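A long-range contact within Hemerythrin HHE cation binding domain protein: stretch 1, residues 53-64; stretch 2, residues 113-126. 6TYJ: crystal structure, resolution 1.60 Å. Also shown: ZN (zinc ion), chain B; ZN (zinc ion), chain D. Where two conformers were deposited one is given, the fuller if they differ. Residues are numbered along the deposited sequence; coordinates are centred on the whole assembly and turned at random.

Stretch 1 53-64: IHFRIEDDLYYP
Stretch 2 (113-126) AHADEEERDMIPAP

Two helical segments, 53-64 from within a longer helix and 113-121 from one that begins earlier, run in nearly the same direction, their axes crossing at 28° and approaching to 13.6 Å. Register pairs His54 with Ala115, Glu58 with Glu118 (CA to CA 10.5 Å) and Tyr63 with Met122. Helix 53-64 widens into a pi-type turn at 58-62, and stretch 2 leaves helical angles at Met122 (phi/psi -128/-5°), reaching a cis peptide before Pro124.

So wide a gap suits long polar side chains meeting at a metal. The chain B zinc ion binds His54 NE2 (2.1 Å), Glu58 OE2 (1.9 Å), His114 NE2 (2.1 Å) and Glu118 OE2 (2.2 Å), plus one atom from elsewhere in the structure. Each helix gives a histidine and, four residues on, a glutamate, one turn apart. His54, His114 and Glu118 have chi1 t, Glu58 m. The carboxylates crowd, Glu58 OE2 lying 2.7 Å from Glu118 OE1, a pair of acceptors without a hydrogen bond.

Among the aromatics, Phe55 (m) turns its edge toward the His114 face, centroids 5.2 Å apart and planes at 55°.

Beyond the metal, Tyr62 (t) is long enough for its OH to donate a hydrogen bond to Met122 O (2.6 Å). Apolar packing joins Tyr63 CD1 (chi1 m) to Met122 CE (mmm) at 3.8 Å and Tyr62 CZ to Ile123 CG1 (mt) at 4.1 Å.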

ATOM      1  N   ILE A  53       0.559  -2.332  -5.667  1.00 17.39           N
ATOM      2  CA  ILE A  53      -0.562  -1.803  -6.438  1.00 18.83           C
ATOM      3  C   ILE A  53      -1.291  -0.704  -5.678  1.00 17.20           C
ATOM      4  O   ILE A  53      -1.883   0.204  -6.298  1.00 18.92           O
ATOM      5  CB  ILE A  53      -1.505  -2.924  -6.881  1.00 25.33           C
ATOM      6  CG1 ILE A  53      -2.294  -3.497  -5.728  1.00 23.91           C
ATOM      7  CG2 ILE A  53      -0.719  -4.050  -7.551  1.00 25.10           C
ATOM      8  CD1 ILE A  53      -2.999  -4.817  -6.161  1.00 26.32           C
ATOM      9  N   HIS A  54      -1.239  -0.743  -4.344  1.00 17.18           N
ATOM     10  CA  HIS A  54      -1.895   0.271  -3.539  1.00 15.53           C
ATOM     11  C   HIS A  54      -1.263   1.637  -3.732  1.00 17.94           C
ATOM     12  O   HIS A  54      -1.971   2.629  -3.993  1.00 16.58           O
ATOM     13  CB  HIS A  54      -1.813  -0.125  -2.075  1.00 14.75           C
ATOM     14  CG  HIS A  54      -2.598   0.768  -1.183  1.00 16.19           C
ATOM     15  ND1 HIS A  54      -3.955   0.648  -1.031  1.00 20.58           N
ATOM     16  CD2 HIS A  54      -2.214   1.791  -0.384  1.00 20.47           C
ATOM     17  CE1 HIS A  54      -4.385   1.560  -0.172  1.00 20.04           C
ATOM     18  NE2 HIS A  54      -3.344   2.269   0.223  1.00 22.13           N
ATOM     19  N   PHE A  55       0.071   1.710  -3.616  1.00 19.69           N
ATOM     20  CA  PHE A  55       0.743   2.990  -3.806  1.00 19.01           C
ATOM     21  C   PHE A  55       0.566   3.487  -5.229  1.00 20.97           C
ATOM     22  O   PHE A  55       0.467   4.699  -5.441  1.00 20.19           O
ATOM     23  CB  PHE A  55       2.226   2.899  -3.440  1.00 19.87           C
ATOM     24  CG  PHE A  55       2.477   2.933  -1.956  1.00 24.73           C
ATOM     25  CD1 PHE A  55       1.419   2.892  -1.060  1.00 33.51           C
ATOM     26  CD2 PHE A  55       3.770   3.043  -1.469  1.00 24.59           C
ATOM     27  CE1 PHE A  55       1.641   2.927   0.322  1.00 33.22           C
ATOM     28  CE2 PHE A  55       4.000   3.079  -0.108  1.00 25.24           C
ATOM     29  CZ  PHE A  55       2.931   3.027   0.790  1.00 24.42           C
ATOM     30  N   ARG A  56       0.508   2.577  -6.208  1.00 17.03           N
ATOM     31  CA  ARG A  56       0.336   3.016  -7.598  1.00 17.24           C
ATOM     32  C   ARG A  56      -1.048   3.597  -7.829  1.00 21.78           C
ATOM     33  O   ARG A  56      -1.176   4.631  -8.512  1.00 19.98           O
ATOM     34  CB  ARG A  56       0.587   1.854  -8.551  1.00 24.71           C
ATOM     35  CG  ARG A  56       2.047   1.501  -8.721  1.00 35.03           C
ATOM     36  CD  ARG A  56       2.227   0.477  -9.821  1.00 29.76           C
ATOM     37  NE  ARG A  56       3.556  -0.106  -9.755  1.00 34.22           N
ATOM     38  CZ  ARG A  56       4.583   0.308 -10.482  1.00 49.86           C
ATOM     39  NH1 ARG A  56       4.426   1.304 -11.340  1.00 46.01           N
ATOM     40  NH2 ARG A  56       5.760  -0.286 -10.363  1.00 55.84           N
ATOM     41  N   ILE A  57      -2.105   2.938  -7.327  1.00 21.22           N
ATOM     42  CA  ILE A  57      -3.407   3.553  -7.558  0.57 23.90           C
ATOM     43  C   ILE A  57      -3.522   4.869  -6.807  1.00 18.51           C
ATOM     44  O   ILE A  57      -4.155   5.809  -7.334  1.00 19.41           O
ATOM     45  CB  ILE A  57      -4.599   2.619  -7.257  0.57 20.06           C
ATOM     46  CG1 ILE A  57      -4.758   2.320  -5.771  0.57 17.12           C
ATOM     47  CG2 ILE A  57      -4.508   1.331  -8.081  0.57 25.56           C
ATOM     48  CD1 ILE A  57      -6.052   1.574  -5.498  0.57 26.00           C
ATOM     49  N   GLU A  58      -2.883   5.008  -5.638  1.00 18.60           N
ATOM     50  CA  GLU A  58      -2.886   6.293  -4.947  1.00 19.40           C
ATOM     51  C   GLU A  58      -2.134   7.336  -5.781  1.00 17.79           C
ATOM     52  O   GLU A  58      -2.661   8.431  -6.047  1.00 19.79           O
ATOM     53  CB  GLU A  58      -2.327   6.117  -3.510  1.00 16.32           C
ATOM     54  CG  GLU A  58      -3.348   5.499  -2.575  1.00 18.92           C
ATOM     55  CD  GLU A  58      -2.804   5.255  -1.211  1.00 26.56           C
ATOM     56  OE1 GLU A  58      -1.593   5.274  -1.039  1.00 28.37           O
ATOM     57  OE2 GLU A  58      -3.640   5.025  -0.324  1.00 17.29           O
ATOM     58  N   ASP A  59      -0.923   6.997  -6.265  1.00 15.98           N
ATOM     59  CA  ASP A  59      -0.118   7.986  -6.966  1.00 17.94           C
ATOM     60  C   ASP A  59      -0.664   8.295  -8.357  1.00 19.58           C
ATOM     61  O   ASP A  59      -0.511   9.420  -8.831  1.00 21.24           O
ATOM     62  CB  ASP A  59       1.323   7.499  -7.108  1.00 20.01           C
ATOM     63  CG  ASP A  59       2.099   7.567  -5.810  1.00 25.06           C
ATOM     64  OD1 ASP A  59       1.707   8.363  -4.920  1.00 23.82           O
ATOM     65  OD2 ASP A  59       3.104   6.845  -5.710  1.00 25.13           O
ATOM     66  N   ASP A  60      -1.297   7.316  -9.012  1.00 19.49           N
ATOM     67  CA  ASP A  60      -1.669   7.470 -10.423  1.00 19.42           C
ATOM     68  C   ASP A  60      -3.090   7.966 -10.619  1.00 18.84           C
ATOM     69  O   ASP A  60      -3.387   8.567 -11.674  1.00 20.89           O
ATOM     70  CB  ASP A  60      -1.522   6.128 -11.145  1.00 19.64           C
ATOM     71  CG  ASP A  60      -0.089   5.604 -11.145  1.00 21.50           C
ATOM     72  OD1 ASP A  60       0.855   6.352 -10.785  1.00 25.91           O
ATOM     73  OD2 ASP A  60       0.100   4.446 -11.561  1.00 26.08           O
ATOM     74  N   LEU A  61      -3.984   7.713  -9.663  1.00 21.06           N
ATOM     75  CA  LEU A  61      -5.392   8.063  -9.816  1.00 21.36           C
ATOM     76  C   LEU A  61      -5.906   8.909  -8.657  1.00 18.28           C
ATOM     77  O   LEU A  61      -6.488   9.975  -8.881  1.00 21.53           O
ATOM     78  CB  LEU A  61      -6.240   6.801  -9.972  1.00 22.05           C
ATOM     79  CG  LEU A  61      -6.065   6.120 -11.334  1.00 20.37           C
ATOM     80  CD1 LEU A  61      -6.685   4.744 -11.423  1.00 30.85           C
ATOM     81  CD2 LEU A  61      -6.671   7.020 -12.395  1.00 23.38           C
ATOM     82  N   TYR A  62      -5.720   8.455  -7.413  1.00 19.00           N
ATOM     83  CA  TYR A  62      -6.434   9.117  -6.323  1.00 21.38           C
ATOM     84  C   TYR A  62      -5.806  10.461  -5.956  1.00 20.11           C
ATOM     85  O   TYR A  62      -6.496  11.486  -5.880  1.00 21.18           O
ATOM     86  CB  TYR A  62      -6.459   8.196  -5.101  1.00 18.44           C
ATOM     87  CG  TYR A  62      -7.294   8.765  -3.963  1.00 18.94           C
ATOM     88  CD1 TYR A  62      -8.667   8.906  -4.103  1.00 19.69           C
ATOM     89  CD2 TYR A  62      -6.705   9.184  -2.769  1.00 19.79           C
ATOM     90  CE1 TYR A  62      -9.437   9.417  -3.064  1.00 25.05           C
ATOM     91  CE2 TYR A  62      -7.477   9.722  -1.723  1.00 22.54           C
ATOM     92  CZ  TYR A  62      -8.835   9.830  -1.885  1.00 25.95           C
ATOM     93  OH  TYR A  62      -9.634  10.339  -0.882  1.00 27.64           O
ATOM     94  N   TYR A  63      -4.505  10.472  -5.671  1.00 19.57           N
ATOM     95  CA  TYR A  63      -3.884  11.727  -5.286  1.00 18.58           C
ATOM     96  C   TYR A  63      -3.950  12.780  -6.401  1.00 18.61           C
ATOM     97  O   TYR A  63      -4.129  13.960  -6.060  1.00 20.59           O
ATOM     98  CB  TYR A  63      -2.438  11.473  -4.821  1.00 19.69           C
ATOM     99  CG  TYR A  63      -2.302  10.764  -3.498  1.00 21.73           C
ATOM    100  CD1 TYR A  63      -3.340  10.792  -2.592  1.00 21.15           C
ATOM    101  CD2 TYR A  63      -1.140  10.064  -3.165  1.00 26.30           C
ATOM    102  CE1 TYR A  63      -3.233  10.150  -1.346  1.00 25.43           C
ATOM    103  CE2 TYR A  63      -1.032   9.426  -1.929  1.00 25.91           C
ATOM    104  CZ  TYR A  63      -2.095   9.470  -1.041  1.00 26.70           C
ATOM    105  OH  TYR A  63      -2.045   8.859   0.210  1.00 27.41           O
ATOM    106  N   PRO A  64      -3.860  12.452  -7.711  1.00 19.09           N
ATOM    107  CA  PRO A  64      -4.021  13.512  -8.717  1.00 21.98           C
ATOM    108  C   PRO A  64      -5.390  14.170  -8.663  1.00 21.01           C
ATOM    109  O   PRO A  64      -5.499  15.391  -8.881  1.00 23.34           O
ATOM    110  CB  PRO A  64      -3.763  12.765 -10.039  1.00 23.90           C
ATOM    111  CG  PRO A  64      -2.738  11.709  -9.631  1.00 22.34           C
ATOM    112  CD  PRO A  64      -3.246  11.228  -8.281  1.00 21.09           C
ATOM    113  N   ALA A 113       0.696   3.356  10.025  1.00 30.71           N
ATOM    114  CA  ALA A 113       0.612   4.812  10.107  1.00 37.45           C
ATOM    115  C   ALA A 113       0.269   5.445   8.764  1.00 35.31           C
ATOM    116  O   ALA A 113      -0.333   6.523   8.742  1.00 42.94           O
ATOM    117  CB  ALA A 113       1.921   5.399  10.639  1.00 35.17           C
ATOM    118  N   HIS A 114       0.679   4.832   7.644  1.00 32.74           N
ATOM    119  CA  HIS A 114       0.256   5.332   6.334  1.00 29.57           C
ATOM    120  C   HIS A 114      -1.253   5.449   6.281  1.00 29.27           C
ATOM    121  O   HIS A 114      -1.811   6.520   5.971  1.00 31.16           O
ATOM    122  CB  HIS A 114       0.725   4.401   5.205  1.00 37.64           C
ATOM    123  CG  HIS A 114      -0.137   4.480   3.961  1.00 33.67           C
ATOM    124  ND1 HIS A 114      -0.030   5.499   3.041  1.00 33.85           N
ATOM    125  CD2 HIS A 114      -1.138   3.676   3.513  1.00 34.42           C
ATOM    126  CE1 HIS A 114      -0.933   5.325   2.092  1.00 57.12           C
ATOM    127  NE2 HIS A 114      -1.605   4.218   2.336  1.00 35.29           N
ATOM    128  N   ALA A 115      -1.920   4.319   6.519  1.00 29.39           N
ATOM    129  CA  ALA A 115      -3.365   4.224   6.406  1.00 33.58           C
ATOM    130  C   ALA A 115      -4.050   5.149   7.386  1.00 34.80           C
ATOM    131  O   ALA A 115      -4.966   5.888   7.011  1.00 37.88           O
ATOM    132  CB  ALA A 115      -3.807   2.777   6.628  1.00 30.33           C
ATOM    133  N   ASP A 116      -3.627   5.112   8.659  1.00 31.79           N
ATOM    134  CA  ASP A 116      -4.231   5.977   9.667  1.00 31.13           C
ATOM    135  C   ASP A 116      -4.109   7.449   9.284  1.00 35.67           C
ATOM    136  O   ASP A 116      -5.071   8.218   9.420  1.00 38.27           O
ATOM    137  CB  ASP A 116      -3.588   5.740  11.046  1.00 36.14           C
ATOM    138  CG  ASP A 116      -3.885   4.356  11.621  1.00 50.78           C
ATOM    139  OD1 ASP A 116      -3.143   3.922  12.538  1.00 55.46           O
ATOM    140  OD2 ASP A 116      -4.843   3.693  11.163  1.00 48.67           O
ATOM    141  N   GLU A 117      -2.921   7.875   8.833  1.00 32.25           N
ATOM    142  CA  GLU A 117      -2.746   9.282   8.484  1.00 34.29           C
ATOM    143  C   GLU A 117      -3.588   9.642   7.263  1.00 34.16           C
ATOM    144  O   GLU A 117      -4.192  10.718   7.210  1.00 36.34           O
ATOM    145  CB  GLU A 117      -1.270   9.601   8.217  1.00 44.19           C
ATOM    146  CG  GLU A 117      -0.960  11.115   7.987  1.00 58.20           C
ATOM    147  CD  GLU A 117      -1.008  11.563   6.512  1.00 72.77           C
ATOM    148  OE1 GLU A 117      -0.654  10.768   5.605  1.00 70.92           O
ATOM    149  OE2 GLU A 117      -1.395  12.727   6.259  1.00 72.84           O
ATOM    150  N   GLU A 118      -3.653   8.735   6.290  1.00 33.12           N
ATOM    151  CA  GLU A 118      -4.472   8.982   5.113  1.00 32.64           C
ATOM    152  C   GLU A 118      -5.951   9.044   5.465  1.00 33.56           C
ATOM    153  O   GLU A 118      -6.683   9.905   4.963  1.00 35.19           O
ATOM    154  CB  GLU A 118      -4.208   7.881   4.089  1.00 31.06           C
ATOM    155  CG  GLU A 118      -4.816   8.168   2.723  1.00 34.81           C
ATOM    156  CD  GLU A 118      -4.596   7.027   1.767  1.00 38.41           C
ATOM    157  OE1 GLU A 118      -4.990   7.194   0.577  1.00 37.19           O
ATOM    158  OE2 GLU A 118      -4.040   5.991   2.221  1.00 38.07           O
ATOM    159  N   GLU A 119      -6.423   8.130   6.317  1.00 32.99           N
ATOM    160  CA  GLU A 119      -7.841   8.149   6.652  1.00 34.57           C
ATOM    161  C   GLU A 119      -8.213   9.305   7.577  1.00 41.24           C
ATOM    162  O   GLU A 119      -9.402   9.634   7.685  1.00 46.76           O
ATOM    163  CB  GLU A 119      -8.238   6.793   7.248  1.00 34.10           C
ATOM    164  CG  GLU A 119      -8.185   5.692   6.202  1.00 33.35           C
ATOM    165  CD  GLU A 119      -8.515   4.322   6.736  1.00 40.21           C
ATOM    166  OE1 GLU A 119      -8.833   4.228   7.943  1.00 41.06           O
ATOM    167  OE2 GLU A 119      -8.479   3.348   5.950  1.00 32.10           O
ATOM    168  N   ARG A 120      -7.229   9.960   8.193  1.00 37.32           N
ATOM    169  CA  ARG A 120      -7.475  11.191   8.939  1.00 40.20           C
ATOM    170  C   ARG A 120      -7.583  12.410   8.024  1.00 45.38           C
ATOM    171  O   ARG A 120      -8.479  13.249   8.192  1.00 43.76           O
ATOM    172  CB  ARG A 120      -6.354  11.412   9.959  1.00 45.37           C
ATOM    173  CG  ARG A 120      -6.454  12.765  10.673  1.00 56.84           C
ATOM    174  CD  ARG A 120      -5.368  12.984  11.730  1.00 63.50           C
ATOM    175  NE  ARG A 120      -4.122  13.520  11.179  1.00 66.35           N
ATOM    176  CZ  ARG A 120      -2.948  12.891  11.235  1.00 67.56           C
ATOM    177  NH1 ARG A 120      -2.856  11.703  11.822  1.00 66.25           N
ATOM    178  NH2 ARG A 120      -1.865  13.453  10.713  1.00 67.56           N
ATOM    179  N   ASP A 121      -6.653  12.529   7.075  1.00 40.32           N
ATOM    180  CA  ASP A 121      -6.388  13.760   6.338  1.00 42.19           C
ATOM    181  C   ASP A 121      -6.935  13.761   4.921  1.00 42.41           C
ATOM    182  O   ASP A 121      -7.231  14.831   4.394  1.00 44.04           O
ATOM    183  CB  ASP A 121      -4.876  14.001   6.231  1.00 42.45           C
ATOM    184  CG  ASP A 121      -4.234  14.382   7.545  1.00 54.79           C
ATOM    185  OD1 ASP A 121      -4.963  14.669   8.517  1.00 57.41           O
ATOM    186  OD2 ASP A 121      -2.985  14.397   7.594  1.00 56.66           O
ATOM    187  N   MET A 122      -7.032  12.592   4.280  1.00 29.41           N
ATOM    188  CA  MET A 122      -7.185  12.541   2.825  1.00 25.78           C
ATOM    189  C   MET A 122      -8.356  11.694   2.343  1.00 28.04           C
ATOM    190  O   MET A 122      -8.630  11.699   1.133  1.00 26.97           O
ATOM    191  CB  MET A 122      -5.892  12.030   2.162  1.00 28.06           C
ATOM    192  CG  MET A 122      -4.723  13.011   2.241  1.00 33.51           C
ATOM    193  SD  MET A 122      -4.960  14.439   1.169  1.00 42.79           S
ATOM    194  CE  MET A 122      -4.318  13.753  -0.345  1.00 36.78           C
ATOM    195  N   ILE A 123      -9.053  10.999   3.240  1.00 30.86           N
ATOM    196  CA  ILE A 123     -10.251  10.212   2.941  1.00 30.52           C
ATOM    197  C   ILE A 123     -11.325  10.561   3.966  1.00 32.09           C
ATOM    198  O   ILE A 123     -11.201  10.167   5.136  1.00 34.60           O
ATOM    199  CB  ILE A 123      -9.961   8.702   2.974  1.00 29.65           C
ATOM    200  CG1 ILE A 123      -8.858   8.321   1.978  1.00 30.16           C
ATOM    201  CG2 ILE A 123     -11.254   7.892   2.733  1.00 30.36           C
ATOM    202  CD1 ILE A 123      -8.383   6.865   2.137  1.00 29.47           C
ATOM    203  N   PRO A 124     -12.399  11.294   3.599  1.00 31.31           N
ATOM    204  CA  PRO A 124     -12.688  11.853   2.268  1.00 26.44           C
ATOM    205  C   PRO A 124     -11.757  12.981   1.903  1.00 32.37           C
ATOM    206  O   PRO A 124     -10.931  13.385   2.708  1.00 32.60           O
ATOM    207  CB  PRO A 124     -14.122  12.381   2.391  1.00 32.64           C
ATOM    208  CG  PRO A 124     -14.648  11.842   3.661  1.00 45.87           C
ATOM    209  CD  PRO A 124     -13.475  11.586   4.556  1.00 39.90           C
ATOM    210  N   ALA A 125     -11.906  13.500   0.680  1.00 28.09           N
ATOM    211  CA  ALA A 125     -10.976  14.502   0.207  1.00 28.75           C
ATOM    212  C   ALA A 125     -10.994  15.736   1.104  1.00 27.22           C
ATOM    213  O   ALA A 125     -12.036  16.090   1.678  1.00 33.57           O
ATOM    214  CB  ALA A 125     -11.300  14.909  -1.224  1.00 30.54           C
ATOM    215  N   PRO A 126      -9.861  16.421   1.218  1.00 27.39           N
ATOM    216  CA  PRO A 126      -9.795  17.646   2.022  1.00 31.40           C
ATOM    217  C   PRO A 126     -10.690  18.743   1.463  1.00 33.07           C
ATOM    218  O   PRO A 126     -11.105  18.710   0.288  1.00 30.53           O
ATOM    219  CB  PRO A 126      -8.312  18.045   1.941  1.00 31.28           C
ATOM    220  CG  PRO A 126      -7.595  16.834   1.552  1.00 31.36           C
ATOM    221  CD  PRO A 126      -8.537  16.013   0.716  1.00 30.30           C
TER
HETATM  222 ZN    ZN B 300      -3.457   4.054   1.332  0.90 20.97          ZN
HETATM  223 ZN    ZN D 302       3.964   7.172  -3.980  0.58 16.41          ZN
HETATM  224  O   HOH W   1       4.900   8.836  -3.894  0.67 21.79           O
HETATM  225  O   HOH W   2      -2.342  10.707   2.967  1.00 43.30           O
HETATM  226  O   HOH W   3       5.336   5.719  -4.003  1.00 30.21           O